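Local atomic coordinates of Serine/threonine-protein kinase Tel1 (Chaetomium thermophilum, PDB entry 6SKY), a protein that probably phosphorylates serine and threonine residues followed by glutamine, using ATP, to switch on checkpoint signalling when DNA is damaged. Residues T2017-L2021 and E2022-L2026; R2397-A2400 and L2401-K2405; M2721-F2724 and F2725-Y2728. All coordinates share one frame; numbering follows the deposited sequence.

Contact 1: T2017-L2021 and E2022-L2026; sequences TARKL and EIWNL
Glu2022 follows Leu2021 out of helix 2011-2021 and turns its N-H back to Arg2019 O, a weak hydrogen bond with 3.4 Å between Glu2022 N and Arg2019 O. Its positive phi (62°) marks it as the C-prime residue of a Schellman motif, the classic way of ending a helix while the chain swings off in a new direction. Its side chain is stretched out from CG on, and OE2 is hydrogen-bonded with Ser2139 OG. Ile2023 completes the motif: Ile2023 N donates to Ala2018 O over 2.8 Å, nearly straight at 175° and in the plane of the carbonyl, so Ala2018 O is gripped by an N-H from beyond the helix end. The apolar contact usual at such ends joins Ile2023 CB to Ala2018 CB at 4.4 Å; Ile2023 CD1 also lies 4.0 Å from Leu2021 CB. Trp2024 comes next, its indole meeting Arg2019 by an edge: CH2 is 3.9 Å from Arg2019 CG, which sits close to the ring plane. That methylene reaches the indole because Arg2019 CG stands trans to its own N (chi1 -178°), beside the carbonyl carbon. Over one face of the same indole lies Glu2022 CA, offset toward the rim. Leu2026 then folds back over the helix, its CD1 4.1 Å from Ala2018 CB, so that the Ala2018 methyl meets both the Ile2023 and Leu2026 side chains. Helix 2124-2143 receives Arg2019, whose guanidinium makes weak hydrogen bonds to Ser2132 and Thr2136, while Tyr2040 and Tyr2047 of helix 2035-2047 meet the Trp2024 ring. Arg1970 of the second subunit hydrogen-bonds to Glu2022 O, placing this helix end at the contact with the second subunit, while helices 2035-2047 and 2124-2143 pack against it within its own chain.

Contact 2: R2397-A2400 and L2401-K2405; sequences RFMA and LWLEK
Phe2398 and Trp2402, one helical turn apart, leave one side of the helix in a common direction. Their planes are close to parallel (22°), but the Phe2398 ring and the five-membered ring of Trp2402 are offset, centroids 5.6 Å apart, and little of one covers the other. What lies over the Phe2398 face is Trp2402 CB, toward the rim, while Phe2398 CZ comes within 4.0 Å of Trp2402 CE3. From the indole edge, Met2399 SD approaches to 4.0 Å from Trp2402 CE3 in a Met-aromatic contact; two folds in the Met2399 chain bring the sulfur round. On another side of the helix, Leu2401 CB sits over the centre of the Arg2397 guanidinium, and Leu2401 CD1 is 3.6 Å from Arg2397 NH1. This is the i to i+3 and i+4 pattern of an alpha-helix, here helix 2394-2404 of the FAT region, held by bonds such as Trp2402 N to Phe2398 O at 2.9 Å. Further out, Asp2300 forms a salt bridge with Arg2397 NE, which probably limits the turning of the guanidinium that Leu2401 CB covers. Asn2412 OD1 accepts from Trp2402 NE1, and Phe2445 meets the indole edge-to-face. Leu2401 also packs on Cys2377 and Ile2378 of helix 2348-2387.

Contact 3: M2721-F2724 and F2725-Y2728; sequences MRYF and FMEY
Tyr2723 O and Phe2724 O receive the N-H groups of Glu2727 and Tyr2728, but both bonds are weak: Glu2727 N stands 3.0 Å from Tyr2723 O with the N-H bent to 131°, and Tyr2728 N is 3.4 Å from Phe2724 O. The backbone is therefore a short, poorly bonded helical turn, 2722-2726, and side chains add to its contacts. Phe2724 lies at the centre of an aromatic cluster. With its CG trans to the backbone N (chi1 177°), the ring leans alongside the following residues and presents its CD2 edge over the centre of the Phe2725 face, an edge-to-face pair with planes at 84°. Tyr2728 comes over one face of Phe2724 at an oblique tilt, its CE2 3.6 Å from Phe2724 CE1, while its own edge receives Phe2724 O in plane. On another side, Met2726 SD meets Tyr2723 CD2 at 4.2 Å, a Met-aromatic contact, and Glu2727 OE1 is hydrogen-bonded to Tyr2681 OH. Replacing Phe2724 with an alanine would probably leave the Phe2725 face and Tyr2728 without their shared partner and set both rings freer to turn. The turn lies in the kinase C-lobe, the Phe2724 side chain about 13 Å from the bound nucleotide analogue. Arg2722 is tied outward by a salt bridge to Asp2806, while between the segments ring and sulfur contacts add dispersion and weak electrostatics that depend on how the rings are turned.

Overall arrangement
All three contacts are local, each built within one continuous run of chain, and all are mostly buried. They stand well apart, with centres 49 to 60 Å from one another. Contacts 1 and 2 belong to the FAT region, contact 3 to the kinase domain. Contact 1 ends a helix and relies on main-chain capping bonds with aliphatic side chains and an indole packed round them, whereas contact 2 runs through regular helix with side chains packed one turn apart along it. Contact 3, where helical bonding is weak, leans on aromatic rings instead. Only contact 1 touches the second subunit; contacts 2 and 3 are packed by helices and loops of their own chain.

Contact 1: T2017-L2021 and E2022-L2026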
ATOM      1  N   THR A2017      -6.258  13.203  26.689  1.00 21.97           N
ATOM      2  CA  THR A2017      -4.853  13.539  26.514  1.00 21.97           C
ATOM      3  C   THR A2017      -4.157  13.723  27.850  1.00 21.97           C
ATOM      4  O   THR A2017      -3.010  13.303  28.022  1.00 21.97           O
ATOM      5  CB  THR A2017      -4.737  14.800  25.674  1.00 21.97           C
ATOM      6  OG1 THR A2017      -5.425  14.607  24.438  1.00 21.97           O
ATOM      7  CG2 THR A2017      -3.307  15.110  25.388  1.00 21.97           C
ATOM      8  N   ALA A2018      -4.834  14.346  28.813  1.00 23.27           N
ATOM      9  CA  ALA A2018      -4.239  14.519  30.128  1.00 23.27           C
ATOM     10  C   ALA A2018      -4.004  13.185  30.811  1.00 23.27           C
ATOM     11  O   ALA A2018      -3.009  13.016  31.516  1.00 23.27           O
ATOM     12  CB  ALA A2018      -5.130  15.405  30.986  1.00 23.27           C
ATOM     13  N   ARG A2019      -4.907  12.222  30.621  1.00 17.91           N
ATOM     14  CA  ARG A2019      -4.708  10.916  31.235  1.00 17.91           C
ATOM     15  C   ARG A2019      -3.610  10.125  30.539  1.00 17.91           C
ATOM     16  O   ARG A2019      -2.851   9.405  31.191  1.00 17.91           O
ATOM     17  CB  ARG A2019      -6.008  10.133  31.226  1.00 17.91           C
ATOM     18  CG  ARG A2019      -5.893   8.796  31.884  1.00 17.91           C
ATOM     19  CD  ARG A2019      -7.161   8.004  31.765  1.00 17.91           C
ATOM     20  NE  ARG A2019      -7.622   7.879  30.393  1.00 17.91           N
ATOM     21  CZ  ARG A2019      -7.084   7.068  29.499  1.00 17.91           C
ATOM     22  NH1 ARG A2019      -7.571   7.018  28.276  1.00 17.91           N
ATOM     23  NH2 ARG A2019      -6.050   6.324  29.821  1.00 17.91           N
ATOM     24  N   LYS A2020      -3.512  10.234  29.216  1.00 24.65           N
ATOM     25  CA  LYS A2020      -2.481   9.495  28.498  1.00 24.65           C
ATOM     26  C   LYS A2020      -1.092  10.040  28.788  1.00 24.65           C
ATOM     27  O   LYS A2020      -0.143   9.268  28.938  1.00 24.65           O
ATOM     28  CB  LYS A2020      -2.756   9.527  27.003  1.00 24.65           C
ATOM     29  CG  LYS A2020      -3.874   8.634  26.579  1.00 24.65           C
ATOM     30  CD  LYS A2020      -4.167   8.826  25.121  1.00 24.65           C
ATOM     31  CE  LYS A2020      -5.259   7.897  24.670  1.00 24.65           C
ATOM     32  NZ  LYS A2020      -4.872   6.496  24.932  1.00 24.65           N
ATOM     33  N   LEU A2021      -0.941  11.358  28.853  1.00 25.17           N
ATOM     34  CA  LEU A2021       0.356  11.930  29.183  1.00 25.17           C
ATOM     35  C   LEU A2021       0.614  11.993  30.677  1.00 25.17           C
ATOM     36  O   LEU A2021       1.722  12.353  31.077  1.00 25.17           O
ATOM     37  CB  LEU A2021       0.482  13.328  28.594  1.00 25.17           C
ATOM     38  CG  LEU A2021       0.521  13.372  27.075  1.00 25.17           C
ATOM     39  CD1 LEU A2021       0.481  14.793  26.595  1.00 25.17           C
ATOM     40  CD2 LEU A2021       1.757  12.678  26.583  1.00 25.17           C
ATOM     41  N   GLU A2022      -0.378  11.663  31.500  1.00 27.59           N
ATOM     42  CA  GLU A2022      -0.276  11.678  32.956  1.00 27.59           C
ATOM     43  C   GLU A2022       0.005  13.081  33.485  1.00 27.59           C
ATOM     44  O   GLU A2022       1.011  13.343  34.136  1.00 27.59           O
ATOM     45  CB  GLU A2022       0.772  10.681  33.429  1.00 27.59           C
ATOM     46  CG  GLU A2022       0.419   9.275  33.065  1.00 27.59           C
ATOM     47  CD  GLU A2022       1.285   8.271  33.759  1.00 27.59           C
ATOM     48  OE1 GLU A2022       2.339   8.671  34.282  1.00 27.59           O
ATOM     49  OE2 GLU A2022       0.911   7.080  33.790  1.00 27.59           O
ATOM     50  N   ILE A2023      -0.923  13.978  33.194  1.00 24.93           N
ATOM     51  CA  ILE A2023      -0.909  15.355  33.668  1.00 24.93           C
ATOM     52  C   ILE A2023      -2.034  15.460  34.684  1.00 24.93           C
ATOM     53  O   ILE A2023      -3.191  15.678  34.321  1.00 24.93           O
ATOM     54  CB  ILE A2023      -1.100  16.350  32.524  1.00 24.93           C
ATOM     55  CG1 ILE A2023       0.037  16.231  31.523  1.00 24.93           C
ATOM     56  CG2 ILE A2023      -1.203  17.749  33.048  1.00 24.93           C
ATOM     57  CD1 ILE A2023      -0.276  16.865  30.211  1.00 24.93           C
ATOM     58  N   TRP A2024      -1.708  15.305  35.960  1.00 26.19           N
ATOM     59  CA  TRP A2024      -2.715  15.086  36.982  1.00 26.19           C
ATOM     60  C   TRP A2024      -3.120  16.354  37.714  1.00 26.19           C
ATOM     61  O   TRP A2024      -3.614  16.271  38.838  1.00 26.19           O
ATOM     62  CB  TRP A2024      -2.221  14.050  37.981  1.00 26.19           C
ATOM     63  CG  TRP A2024      -1.907  12.721  37.399  1.00 26.19           C
ATOM     64  CD1 TRP A2024      -0.751  12.032  37.536  1.00 26.19           C
ATOM     65  CD2 TRP A2024      -2.766  11.908  36.599  1.00 26.19           C
ATOM     66  NE1 TRP A2024      -0.828  10.845  36.872  1.00 26.19           N
ATOM     67  CE2 TRP A2024      -2.059  10.746  36.287  1.00 26.19           C
ATOM     68  CE3 TRP A2024      -4.062  12.056  36.112  1.00 26.19           C
ATOM     69  CZ2 TRP A2024      -2.600   9.744  35.513  1.00 26.19           C
ATOM     70  CZ3 TRP A2024      -4.588  11.065  35.354  1.00 26.19           C
ATOM     71  CH2 TRP A2024      -3.866   9.922  35.060  1.00 26.19           C
ATOM     72  N   ASN A2025      -2.950  17.520  37.105  1.00 29.85           N
ATOM     73  CA  ASN A2025      -3.252  18.778  37.773  1.00 29.85           C
ATOM     74  C   ASN A2025      -4.262  19.610  36.998  1.00 29.85           C
ATOM     75  O   ASN A2025      -4.257  20.833  37.086  1.00 29.85           O
ATOM     76  CB  ASN A2025      -1.979  19.582  38.020  1.00 29.85           C
ATOM     77  CG  ASN A2025      -1.236  19.912  36.749  1.00 29.85           C
ATOM     78  OD1 ASN A2025      -1.803  20.438  35.797  1.00 29.85           O
ATOM     79  ND2 ASN A2025       0.049  19.608  36.730  1.00 29.85           N
ATOM     80  N   LEU A2026      -5.110  18.976  36.236  1.00 29.52           N
ATOM     81  CA  LEU A2026      -6.168  19.743  35.614  1.00 29.52           C
ATOM     82  C   LEU A2026      -7.337  19.890  36.581  1.00 29.52           C
ATOM     83  O   LEU A2026      -7.671  18.955  37.306  1.00 29.52           O
ATOM     84  CB  LEU A2026      -6.657  19.072  34.339  1.00 29.52           C
ATOM     85  CG  LEU A2026      -5.765  18.882  33.116  1.00 29.52           C
ATOM     86  CD1 LEU A2026      -6.567  19.155  31.869  1.00 29.52           C
ATOM     87  CD2 LEU A2026      -4.546  19.755  33.158  1.00 29.52           C
TER

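Contact 2: R2397-A2400 and L2401-K2405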
ATOM      1  N   ARG A2397      -3.940 -31.352   4.140  1.00 32.89           N
ATOM      2  CA  ARG A2397      -2.704 -31.289   3.375  1.00 32.89           C
ATOM      3  C   ARG A2397      -1.915 -32.583   3.493  1.00 32.89           C
ATOM      4  O   ARG A2397      -1.381 -33.081   2.496  1.00 32.89           O
ATOM      5  CB  ARG A2397      -1.872 -30.097   3.831  1.00 32.89           C
ATOM      6  CG  ARG A2397      -0.567 -29.947   3.094  1.00 32.89           C
ATOM      7  CD  ARG A2397      -0.750 -30.036   1.601  1.00 32.89           C
ATOM      8  NE  ARG A2397       0.515 -30.285   0.926  1.00 32.89           N
ATOM      9  CZ  ARG A2397       0.625 -30.702  -0.329  1.00 32.89           C
ATOM     10  NH1 ARG A2397       1.819 -30.905  -0.859  1.00 32.89           N
ATOM     11  NH2 ARG A2397      -0.458 -30.924  -1.051  1.00 32.89           N
ATOM     12  N   PHE A2398      -1.839 -33.152   4.692  1.00 29.84           N
ATOM     13  CA  PHE A2398      -1.219 -34.460   4.828  1.00 29.84           C
ATOM     14  C   PHE A2398      -1.930 -35.493   3.977  1.00 29.84           C
ATOM     15  O   PHE A2398      -1.285 -36.351   3.375  1.00 29.84           O
ATOM     16  CB  PHE A2398      -1.214 -34.920   6.281  1.00 29.84           C
ATOM     17  CG  PHE A2398      -1.036 -36.398   6.422  1.00 29.84           C
ATOM     18  CD1 PHE A2398       0.207 -36.967   6.284  1.00 29.84           C
ATOM     19  CD2 PHE A2398      -2.114 -37.220   6.650  1.00 29.84           C
ATOM     20  CE1 PHE A2398       0.368 -38.315   6.389  1.00 29.84           C
ATOM     21  CE2 PHE A2398      -1.949 -38.567   6.752  1.00 29.84           C
ATOM     22  CZ  PHE A2398      -0.708 -39.114   6.623  1.00 29.84           C
ATOM     23  N   MET A2399      -3.258 -35.442   3.929  1.00 33.38           N
ATOM     24  CA  MET A2399      -4.012 -36.440   3.185  1.00 33.38           C
ATOM     25  C   MET A2399      -3.746 -36.327   1.695  1.00 33.38           C
ATOM     26  O   MET A2399      -3.526 -37.334   1.018  1.00 33.38           O
ATOM     27  CB  MET A2399      -5.499 -36.286   3.486  1.00 33.38           C
ATOM     28  CG  MET A2399      -6.328 -37.471   3.092  1.00 33.38           C
ATOM     29  SD  MET A2399      -5.576 -38.997   3.666  1.00 33.38           S
ATOM     30  CE  MET A2399      -5.641 -38.768   5.435  1.00 33.38           C
ATOM     31  N   ALA A2400      -3.769 -35.107   1.162  1.00 33.13           N
ATOM     32  CA  ALA A2400      -3.434 -34.918  -0.246  1.00 33.13           C
ATOM     33  C   ALA A2400      -2.032 -35.430  -0.543  1.00 33.13           C
ATOM     34  O   ALA A2400      -1.812 -36.169  -1.511  1.00 33.13           O
ATOM     35  CB  ALA A2400      -3.560 -33.445  -0.616  1.00 33.13           C
ATOM     36  N   LEU A2401      -1.072 -35.064   0.304  1.00 32.62           N
ATOM     37  CA  LEU A2401       0.314 -35.448   0.081  1.00 32.62           C
ATOM     38  C   LEU A2401       0.505 -36.953   0.167  1.00 32.62           C
ATOM     39  O   LEU A2401       1.325 -37.519  -0.555  1.00 32.62           O
ATOM     40  CB  LEU A2401       1.194 -34.735   1.093  1.00 32.62           C
ATOM     41  CG  LEU A2401       2.693 -34.881   0.963  1.00 32.62           C
ATOM     42  CD1 LEU A2401       3.154 -34.198  -0.289  1.00 32.62           C
ATOM     43  CD2 LEU A2401       3.318 -34.258   2.166  1.00 32.62           C
ATOM     44  N   TRP A2402      -0.229 -37.621   1.047  1.00 32.35           N
ATOM     45  CA  TRP A2402      -0.076 -39.060   1.192  1.00 32.35           C
ATOM     46  C   TRP A2402      -0.760 -39.809   0.067  1.00 32.35           C
ATOM     47  O   TRP A2402      -0.259 -40.838  -0.386  1.00 32.35           O
ATOM     48  CB  TRP A2402      -0.639 -39.518   2.527  1.00 32.35           C
ATOM     49  CG  TRP A2402      -0.476 -40.971   2.785  1.00 32.35           C
ATOM     50  CD1 TRP A2402       0.551 -41.758   2.388  1.00 32.35           C
ATOM     51  CD2 TRP A2402      -1.371 -41.813   3.505  1.00 32.35           C
ATOM     52  NE1 TRP A2402       0.358 -43.041   2.818  1.00 32.35           N
ATOM     53  CE2 TRP A2402      -0.821 -43.100   3.508  1.00 32.35           C
ATOM     54  CE3 TRP A2402      -2.588 -41.602   4.153  1.00 32.35           C
ATOM     55  CZ2 TRP A2402      -1.442 -44.169   4.128  1.00 32.35           C
ATOM     56  CZ3 TRP A2402      -3.199 -42.663   4.768  1.00 32.35           C
ATOM     57  CH2 TRP A2402      -2.628 -43.928   4.752  1.00 32.35           C
ATOM     58  N   LEU A2403      -1.914 -39.326  -0.390  1.00 34.88           N
ATOM     59  CA  LEU A2403      -2.596 -40.016  -1.473  1.00 34.88           C
ATOM     60  C   LEU A2403      -1.881 -39.819  -2.798  1.00 34.88           C
ATOM     61  O   LEU A2403      -1.984 -40.673  -3.680  1.00 34.88           O
ATOM     62  CB  LEU A2403      -4.044 -39.548  -1.575  1.00 34.88           C
ATOM     63  CG  LEU A2403      -4.962 -39.881  -0.400  1.00 34.88           C
ATOM     64  CD1 LEU A2403      -6.403 -39.631  -0.762  1.00 34.88           C
ATOM     65  CD2 LEU A2403      -4.773 -41.303   0.053  1.00 34.88           C
ATOM     66  N   GLU A2404      -1.152 -38.715  -2.966  1.00 42.13           N
ATOM     67  CA  GLU A2404      -0.342 -38.574  -4.173  1.00 42.13           C
ATOM     68  C   GLU A2404       0.785 -39.595  -4.209  1.00 42.13           C
ATOM     69  O   GLU A2404       1.143 -40.093  -5.280  1.00 42.13           O
ATOM     70  CB  GLU A2404       0.227 -37.166  -4.274  1.00 42.13           C
ATOM     71  CG  GLU A2404      -0.780 -36.130  -4.702  1.00 42.13           C
ATOM     72  CD  GLU A2404      -0.228 -34.719  -4.640  1.00 42.13           C
ATOM     73  OE1 GLU A2404       0.997 -34.567  -4.455  1.00 42.13           O
ATOM     74  OE2 GLU A2404      -1.021 -33.763  -4.768  1.00 42.13           O
ATOM     75  N   LYS A2405       1.353 -39.920  -3.054  1.00 44.17           N
ATOM     76  CA  LYS A2405       2.516 -40.790  -2.940  1.00 44.17           C
ATOM     77  C   LYS A2405       2.143 -42.175  -2.429  1.00 44.17           C
ATOM     78  O   LYS A2405       2.872 -42.772  -1.644  1.00 44.17           O
ATOM     79  CB  LYS A2405       3.557 -40.175  -2.016  1.00 44.17           C
ATOM     80  CG  LYS A2405       3.876 -38.750  -2.325  1.00 44.17           C
ATOM     81  CD  LYS A2405       4.594 -38.646  -3.632  1.00 44.17           C
ATOM     82  CE  LYS A2405       5.061 -37.240  -3.873  1.00 44.17           C
ATOM     83  NZ  LYS A2405       6.066 -37.214  -4.957  1.00 44.17           N
TER

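Contact 3: M2721-F2724 and F2725-Y2728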
ATOM      1  N   MET A2721     -40.131  -7.952  -2.868  1.00 25.26           N
ATOM      2  CA  MET A2721     -39.383  -8.646  -1.829  1.00 25.26           C
ATOM      3  C   MET A2721     -39.268  -7.816  -0.563  1.00 25.26           C
ATOM      4  O   MET A2721     -39.144  -8.371   0.533  1.00 25.26           O
ATOM      5  CB  MET A2721     -38.009  -9.025  -2.351  1.00 25.26           C
ATOM      6  CG  MET A2721     -37.173  -9.836  -1.405  1.00 25.26           C
ATOM      7  SD  MET A2721     -37.817 -11.470  -1.116  1.00 25.26           S
ATOM      8  CE  MET A2721     -36.887 -11.895   0.339  1.00 25.26           C
ATOM      9  N   ARG A2722     -39.345  -6.494  -0.682  1.00 30.83           N
ATOM     10  CA  ARG A2722     -39.229  -5.637   0.486  1.00 30.83           C
ATOM     11  C   ARG A2722     -40.342  -5.869   1.487  1.00 30.83           C
ATOM     12  O   ARG A2722     -40.211  -5.470   2.643  1.00 30.83           O
ATOM     13  CB  ARG A2722     -39.226  -4.180   0.063  1.00 30.83           C
ATOM     14  CG  ARG A2722     -40.548  -3.688  -0.392  1.00 30.83           C
ATOM     15  CD  ARG A2722     -40.401  -2.365  -1.062  1.00 30.83           C
ATOM     16  NE  ARG A2722     -41.646  -1.919  -1.661  1.00 30.83           N
ATOM     17  CZ  ARG A2722     -42.067  -2.292  -2.858  1.00 30.83           C
ATOM     18  NH1 ARG A2722     -43.211  -1.836  -3.328  1.00 30.83           N
ATOM     19  NH2 ARG A2722     -41.350  -3.130  -3.578  1.00 30.83           N
ATOM     20  N   TYR A2723     -41.428  -6.509   1.078  1.00 28.51           N
ATOM     21  CA  TYR A2723     -42.502  -6.805   2.002  1.00 28.51           C
ATOM     22  C   TYR A2723     -42.245  -8.042   2.834  1.00 28.51           C
ATOM     23  O   TYR A2723     -42.845  -8.170   3.898  1.00 28.51           O
ATOM     24  CB  TYR A2723     -43.808  -6.967   1.248  1.00 28.51           C
ATOM     25  CG  TYR A2723     -44.307  -5.675   0.684  1.00 28.51           C
ATOM     26  CD1 TYR A2723     -44.254  -5.424  -0.667  1.00 28.51           C
ATOM     27  CD2 TYR A2723     -44.814  -4.697   1.508  1.00 28.51           C
ATOM     28  CE1 TYR A2723     -44.703  -4.250  -1.179  1.00 28.51           C
ATOM     29  CE2 TYR A2723     -45.263  -3.519   1.003  1.00 28.51           C
ATOM     30  CZ  TYR A2723     -45.206  -3.299  -0.339  1.00 28.51           C
ATOM     31  OH  TYR A2723     -45.659  -2.110  -0.849  1.00 28.51           O
ATOM     32  N   PHE A2724     -41.367  -8.945   2.397  1.00 37.14           N
ATOM     33  CA  PHE A2724     -41.087 -10.122   3.207  1.00 37.14           C
ATOM     34  C   PHE A2724     -40.717  -9.723   4.620  1.00 37.14           C
ATOM     35  O   PHE A2724     -41.092 -10.389   5.585  1.00 37.14           O
ATOM     36  CB  PHE A2724     -39.966 -10.953   2.584  1.00 37.14           C
ATOM     37  CG  PHE A2724     -39.579 -12.155   3.398  1.00 37.14           C
ATOM     38  CD1 PHE A2724     -40.256 -13.339   3.263  1.00 37.14           C
ATOM     39  CD2 PHE A2724     -38.542 -12.092   4.299  1.00 37.14           C
ATOM     40  CE1 PHE A2724     -39.915 -14.418   4.003  1.00 37.14           C
ATOM     41  CE2 PHE A2724     -38.203 -13.172   5.045  1.00 37.14           C
ATOM     42  CZ  PHE A2724     -38.886 -14.335   4.895  1.00 37.14           C
ATOM     43  N   PHE A2725     -39.998  -8.623   4.761  1.00 37.14           N
ATOM     44  CA  PHE A2725     -39.542  -8.172   6.058  1.00 37.14           C
ATOM     45  C   PHE A2725     -40.571  -7.325   6.768  1.00 37.14           C
ATOM     46  O   PHE A2725     -40.587  -7.294   7.996  1.00 37.14           O
ATOM     47  CB  PHE A2725     -38.235  -7.400   5.905  1.00 37.14           C
ATOM     48  CG  PHE A2725     -37.153  -8.205   5.285  1.00 37.14           C
ATOM     49  CD1 PHE A2725     -36.412  -9.072   6.044  1.00 37.14           C
ATOM     50  CD2 PHE A2725     -36.911  -8.138   3.936  1.00 37.14           C
ATOM     51  CE1 PHE A2725     -35.447  -9.833   5.477  1.00 37.14           C
ATOM     52  CE2 PHE A2725     -35.944  -8.902   3.370  1.00 37.14           C
ATOM     53  CZ  PHE A2725     -35.212  -9.744   4.144  1.00 37.14           C
ATOM     54  N   MET A2726     -41.444  -6.655   6.032  1.00 32.96           N
ATOM     55  CA  MET A2726     -42.453  -5.833   6.674  1.00 32.96           C
ATOM     56  C   MET A2726     -43.623  -6.642   7.188  1.00 32.96           C
ATOM     57  O   MET A2726     -44.418  -6.119   7.969  1.00 32.96           O
ATOM     58  CB  MET A2726     -42.950  -4.764   5.709  1.00 32.96           C
ATOM     59  CG  MET A2726     -42.026  -3.594   5.579  1.00 32.96           C
ATOM     60  SD  MET A2726     -42.472  -2.531   4.210  1.00 32.96           S
ATOM     61  CE  MET A2726     -41.082  -1.410   4.203  1.00 32.96           C
ATOM     62  N   GLU A2727     -43.748  -7.898   6.789  1.00 31.48           N
ATOM     63  CA  GLU A2727     -44.852  -8.720   7.228  1.00 31.48           C
ATOM     64  C   GLU A2727     -44.419  -9.915   8.048  1.00 31.48           C
ATOM     65  O   GLU A2727     -45.275 -10.677   8.497  1.00 31.48           O
ATOM     66  CB  GLU A2727     -45.678  -9.186   6.030  1.00 31.48           C
ATOM     67  CG  GLU A2727     -45.118 -10.350   5.300  1.00 31.48           C
ATOM     68  CD  GLU A2727     -45.897 -10.659   4.053  1.00 31.48           C
ATOM     69  OE1 GLU A2727     -46.187  -9.722   3.284  1.00 31.48           O
ATOM     70  OE2 GLU A2727     -46.232 -11.839   3.844  1.00 31.48           O
ATOM     71  N   TYR A2728     -43.126 -10.106   8.260  1.00 29.75           N
ATOM     72  CA  TYR A2728     -42.654 -11.062   9.244  1.00 29.75           C
ATOM     73  C   TYR A2728     -41.984 -10.399  10.428  1.00 29.75           C
ATOM     74  O   TYR A2728     -41.852 -11.035  11.473  1.00 29.75           O
ATOM     75  CB  TYR A2728     -41.677 -12.058   8.610  1.00 29.75           C
ATOM     76  CG  TYR A2728     -42.346 -13.129   7.795  1.00 29.75           C
ATOM     77  CD1 TYR A2728     -42.841 -14.269   8.394  1.00 29.75           C
ATOM     78  CD2 TYR A2728     -42.491 -12.998   6.433  1.00 29.75           C
ATOM     79  CE1 TYR A2728     -43.454 -15.240   7.661  1.00 29.75           C
ATOM     80  CE2 TYR A2728     -43.106 -13.963   5.693  1.00 29.75           C
ATOM     81  CZ  TYR A2728     -43.584 -15.082   6.310  1.00 29.75           C
ATOM     82  OH  TYR A2728     -44.198 -16.055   5.566  1.00 29.75           O
TER